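Local coordinates for lipoprotein, putative (Bacillus anthracis, PDB 4NOH) that is of unknown function but, as a putative lipoprotein of an uncharacterised family, is probably attached to the cell envelope through a lipid, at residues 15-25 / 150-160. Residues are numbered along the deposited sequence; the frame is centred on the assembly and turned at random.
Sequences VQQTMDQYKDK and IFPDIKRGSKV
Lys159 runs past Thr18, Gln17 and Gln21 on the flank of helix 12-21. Lys159 CB makes a van der Waals contact with Thr18 OG1 at 3.5 Å; that hydroxyl is hydrogen-bonded to Gly14 O. With every torsion beyond CG near 180°, the chain stays extended: Lys159 CD lies between Thr18 OG1 and Gln17 CB, 4.0 Å from the latter, CE nears both Gln17 OE1 and Gln21 OE1, and Lys159 NZ donates to Gln21 OE1 at 2.7 Å. That donor stands 57° out of the carbonyl plane, so it comes from above the plane of the Gln21 amide carbonyl. A water accepting weakly from NZ donates to Gln17 OE1. Helices 12-21 and 150-156 pack side by side on one face of the mixed sheet, where Val15 and Thr18 touch Met8, and Ile154 touches Ile6, both on strand 5-10. Between the helices the Tyr22 ring is sandwiched: Ile150 CG2 makes a CH-pi contact 3.8 Å from the centroid and 7° off the normal, while Gln21 CG covers the opposite face. Ile154 CG1 approaches Tyr22 CE2 obliquely at 3.8 Å, and Ile154 CD1 meets Thr18 CG2 at 3.8 Å. A second water links Tyr22 OH to Asp153 OD2, to which it donates at 2.6 Å.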
loop_
_atom_site.group_PDB
_atom_site.type_symbol
_atom_site.label_atom_id
_atom_site.label_comp_id
_atom_site.label_asym_id
_atom_site.label_seq_id
_atom_site.Cartn_x
_atom_site.Cartn_y
_atom_site.Cartn_z
ATOM N N VAL A 15 8.685 10.706 -0.605
ATOM C CA VAL A 15 7.495 10.729 0.234
ATOM C C VAL A 15 7.724 11.711 1.368
ATOM O O VAL A 15 6.874 12.574 1.654
ATOM C CB VAL A 15 7.160 9.318 0.782
ATOM C CG1 VAL A 15 6.078 9.398 1.849
ATOM C CG2 VAL A 15 6.783 8.401 -0.354
ATOM N N GLN A 16 8.877 11.611 2.012
ATOM C CA GLN A 16 9.193 12.524 3.109
ATOM C C GLN A 16 9.226 13.982 2.659
ATOM O O GLN A 16 8.756 14.878 3.371
ATOM C CB GLN A 16 10.560 12.176 3.712
ATOM C CG GLN A 16 10.875 12.955 4.969
ATOM C CD GLN A 16 9.887 12.654 6.075
ATOM O OE1 GLN A 16 9.752 11.493 6.510
ATOM N NE2 GLN A 16 9.193 13.683 6.545
ATOM N N GLN A 17 9.830 14.252 1.509
ATOM C CA GLN A 17 9.890 15.624 1.013
ATOM C C GLN A 17 8.493 16.178 0.777
ATOM O O GLN A 17 8.269 17.367 0.916
ATOM C CB GLN A 17 10.698 15.732 -0.281
ATOM C CG GLN A 17 12.199 15.545 -0.107
ATOM C CD GLN A 17 12.942 15.785 -1.399
ATOM O OE1 GLN A 17 12.725 16.788 -2.066
ATOM N NE2 GLN A 17 13.826 14.868 -1.758
ATOM N N THR A 18 7.580 15.309 0.362
ATOM C CA THR A 18 6.221 15.731 0.093
ATOM C C THR A 18 5.515 16.044 1.408
ATOM O O THR A 18 4.848 17.063 1.517
ATOM C CB THR A 18 5.482 14.665 -0.715
ATOM O OG1 THR A 18 6.173 14.484 -1.968
ATOM C CG2 THR A 18 4.058 15.093 -0.968
HETATM N N MSE A 19 5.674 15.177 2.398
HETATM C CA MSE A 19 5.105 15.442 3.717
HETATM C C MSE A 19 5.632 16.760 4.207
HETATM O O MSE A 19 4.865 17.643 4.629
HETATM C CB MSE A 19 5.535 14.374 4.721
HETATM C CG MSE A 19 5.075 12.991 4.293
HETATM SE SE MSE A 19 3.108 12.893 4.365
HETATM C CE MSE A 19 3.029 10.937 4.373
ATOM N N ASP A 20 6.951 16.941 4.110
ATOM C CA ASP A 20 7.594 18.155 4.601
ATOM C C ASP A 20 7.028 19.407 3.921
ATOM O O ASP A 20 6.768 20.401 4.570
ATOM C CB ASP A 20 9.124 18.126 4.409
ATOM C CG ASP A 20 9.815 17.045 5.240
ATOM O OD1 ASP A 20 9.184 16.447 6.143
ATOM O OD2 ASP A 20 11.013 16.768 4.971
ATOM N N GLN A 21 6.810 19.330 2.621
ATOM C CA GLN A 21 6.299 20.464 1.882
ATOM C C GLN A 21 4.937 20.937 2.390
ATOM O O GLN A 21 4.637 22.134 2.413
ATOM C CB GLN A 21 6.222 20.097 0.401
ATOM C CG GLN A 21 5.714 21.213 -0.476
ATOM C CD GLN A 21 5.763 20.850 -1.940
ATOM O OE1 GLN A 21 6.141 19.731 -2.310
ATOM N NE2 GLN A 21 5.358 21.787 -2.791
ATOM N N TYR A 22 4.109 19.986 2.776
ATOM C CA TYR A 22 2.755 20.271 3.219
ATOM C C TYR A 22 2.511 20.034 4.706
ATOM O O TYR A 22 1.359 19.927 5.138
ATOM C CB TYR A 22 1.794 19.381 2.381
ATOM C CG TYR A 22 1.868 19.703 0.918
ATOM C CD1 TYR A 22 1.393 20.922 0.441
ATOM C CD2 TYR A 22 2.391 18.804 0.010
ATOM C CE1 TYR A 22 1.478 21.236 -0.915
ATOM C CE2 TYR A 22 2.482 19.109 -1.339
ATOM C CZ TYR A 22 2.022 20.319 -1.786
ATOM O OH TYR A 22 2.096 20.623 -3.154
ATOM N N LYS A 23 3.582 20.090 5.491
ATOM C CA LYS A 23 3.499 19.737 6.913
ATOM C C LYS A 23 2.467 20.523 7.727
ATOM O O LYS A 23 1.785 19.935 8.574
ATOM C CB LYS A 23 4.881 19.800 7.575
ATOM C CG LYS A 23 5.463 21.196 7.705
ATOM C CD LYS A 23 6.893 21.103 8.201
ATOM C CE LYS A 23 7.598 22.437 8.291
ATOM N NZ LYS A 23 9.036 22.185 8.602
ATOM N N ASP A 24 2.342 21.825 7.478
ATOM C CA ASP A 24 1.385 22.644 8.228
ATOM C C ASP A 24 -0.072 22.379 7.807
ATOM O O ASP A 24 -0.994 22.737 8.531
ATOM C CB ASP A 24 1.724 24.132 8.098
ATOM C CG ASP A 24 1.901 24.560 6.668
ATOM O OD1 ASP A 24 2.781 24.012 5.965
ATOM O OD2 ASP A 24 1.174 25.467 6.240
ATOM N N LYS A 25 -0.257 21.737 6.647
ATOM C CA LYS A 25 -1.591 21.375 6.113
ATOM C C LYS A 25 -2.054 19.963 6.502
ATOM O O LYS A 25 -3.231 19.608 6.350
ATOM C CB LYS A 25 -1.573 21.449 4.589
ATOM C CG LYS A 25 -1.194 22.824 4.093
ATOM C CD LYS A 25 -2.294 23.789 4.442
ATOM C CE LYS A 25 -3.322 23.861 3.330
ATOM N NZ LYS A 25 -2.745 24.634 2.191
ATOM N N ILE A 150 -3.502 20.838 -3.892
ATOM C CA ILE A 150 -2.402 20.035 -3.344
ATOM C C ILE A 150 -2.257 18.708 -4.077
ATOM O O ILE A 150 -1.177 18.355 -4.561
ATOM C CB ILE A 150 -2.577 19.818 -1.827
ATOM C CG1 ILE A 150 -2.434 21.169 -1.110
ATOM C CG2 ILE A 150 -1.551 18.828 -1.293
ATOM C CD1 ILE A 150 -2.737 21.112 0.369
ATOM N N PHE A 151 -3.362 17.996 -4.216
ATOM C CA PHE A 151 -3.321 16.704 -4.883
ATOM C C PHE A 151 -2.781 16.791 -6.330
ATOM O O PHE A 151 -1.887 16.034 -6.698
ATOM C CB PHE A 151 -4.677 16.007 -4.797
ATOM C CG PHE A 151 -4.725 14.732 -5.555
ATOM C CD1 PHE A 151 -3.909 13.686 -5.186
ATOM C CD2 PHE A 151 -5.508 14.596 -6.671
ATOM C CE1 PHE A 151 -3.902 12.518 -5.910
ATOM C CE2 PHE A 151 -5.523 13.411 -7.382
ATOM C CZ PHE A 151 -4.701 12.371 -6.998
ATOM N N PRO A 152 -3.310 17.713 -7.150
ATOM C CA PRO A 152 -2.745 17.770 -8.503
ATOM C C PRO A 152 -1.272 18.182 -8.537
ATOM O O PRO A 152 -0.548 17.763 -9.428
ATOM C CB PRO A 152 -3.615 18.797 -9.232
ATOM C CG PRO A 152 -4.698 19.187 -8.312
ATOM C CD PRO A 152 -4.514 18.553 -6.991
ATOM N N ASP A 153 -0.842 18.984 -7.574
ATOM C CA ASP A 153 0.557 19.407 -7.521
ATOM C C ASP A 153 1.444 18.210 -7.191
ATOM O O ASP A 153 2.523 18.050 -7.766
ATOM C CB ASP A 153 0.751 20.575 -6.544
ATOM C CG ASP A 153 0.184 21.916 -7.088
ATOM O OD1 ASP A 153 -0.063 22.055 -8.310
ATOM O OD2 ASP A 153 0.015 22.863 -6.293
ATOM N N ILE A 154 0.962 17.345 -6.298
ATOM C CA ILE A 154 1.702 16.115 -5.969
ATOM C C ILE A 154 1.783 15.196 -7.195
ATOM O O ILE A 154 2.833 14.616 -7.501
ATOM C CB ILE A 154 1.086 15.393 -4.758
ATOM C CG1 ILE A 154 1.299 16.249 -3.494
ATOM C CG2 ILE A 154 1.684 14.001 -4.609
ATOM C CD1 ILE A 154 0.586 15.759 -2.257
ATOM N N LYS A 155 0.672 15.080 -7.909
ATOM C CA LYS A 155 0.655 14.286 -9.134
ATOM C C LYS A 155 1.545 14.843 -10.239
ATOM O O LYS A 155 2.185 14.079 -10.949
ATOM C CB LYS A 155 -0.773 14.116 -9.614
ATOM C CG LYS A 155 -1.517 13.036 -8.857
ATOM C CD LYS A 155 -0.966 11.640 -9.162
ATOM C CE LYS A 155 -1.160 11.258 -10.618
ATOM N NZ LYS A 155 -0.518 9.974 -11.037
ATOM N N ARG A 156 1.592 16.161 -10.393
ATOM C CA ARG A 156 2.446 16.788 -11.435
ATOM C C ARG A 156 3.921 16.755 -11.076
ATOM O O ARG A 156 4.781 16.807 -11.948
ATOM C CB ARG A 156 2.068 18.246 -11.674
ATOM C CG ARG A 156 0.939 18.478 -12.658
ATOM C CD ARG A 156 0.743 19.969 -12.870
ATOM N NE ARG A 156 0.248 20.635 -11.661
ATOM C CZ ARG A 156 -1.027 20.957 -11.429
ATOM N NH1 ARG A 156 -1.980 20.707 -12.327
ATOM N NH2 ARG A 156 -1.355 21.558 -10.294
ATOM N N GLY A 157 4.196 16.687 -9.783
ATOM C CA GLY A 157 5.530 16.678 -9.264
ATOM C C GLY A 157 6.301 15.406 -9.527
ATOM O O GLY A 157 5.763 14.415 -10.025
ATOM N N SER A 158 7.572 15.446 -9.153
ATOM C CA SER A 158 8.496 14.346 -9.377
ATOM C C SER A 158 9.027 13.752 -8.090
ATOM O O SER A 158 10.055 13.084 -8.108
ATOM C CB SER A 158 9.700 14.861 -10.158
ATOM O OG SER A 158 9.318 15.593 -11.317
ATOM N N LYS A 159 8.376 14.031 -6.967
ATOM C CA LYS A 159 8.856 13.518 -5.676
ATOM C C LYS A 159 8.333 12.123 -5.416
ATOM O O LYS A 159 9.085 11.236 -4.965
ATOM C CB LYS A 159 8.488 14.476 -4.547
ATOM C CG LYS A 159 9.173 15.831 -4.673
ATOM C CD LYS A 159 8.742 16.794 -3.580
ATOM C CE LYS A 159 9.369 18.160 -3.753
ATOM N NZ LYS A 159 8.764 19.107 -2.777
ATOM N N VAL A 160 7.050 11.903 -5.702
ATOM C CA VAL A 160 6.493 10.567 -5.539
ATOM C C VAL A 160 6.089 10.011 -6.895
ATOM O O VAL A 160 5.821 10.762 -7.844
ATOM C CB VAL A 160 5.308 10.530 -4.584
ATOM C CG1 VAL A 160 5.750 10.994 -3.211
ATOM C CG2 VAL A 160 4.144 11.347 -5.092
HETATM O O HOH W 1 11.880 19.356 -1.400
HETATM O O HOH W 2 -0.035 22.902 -3.667
#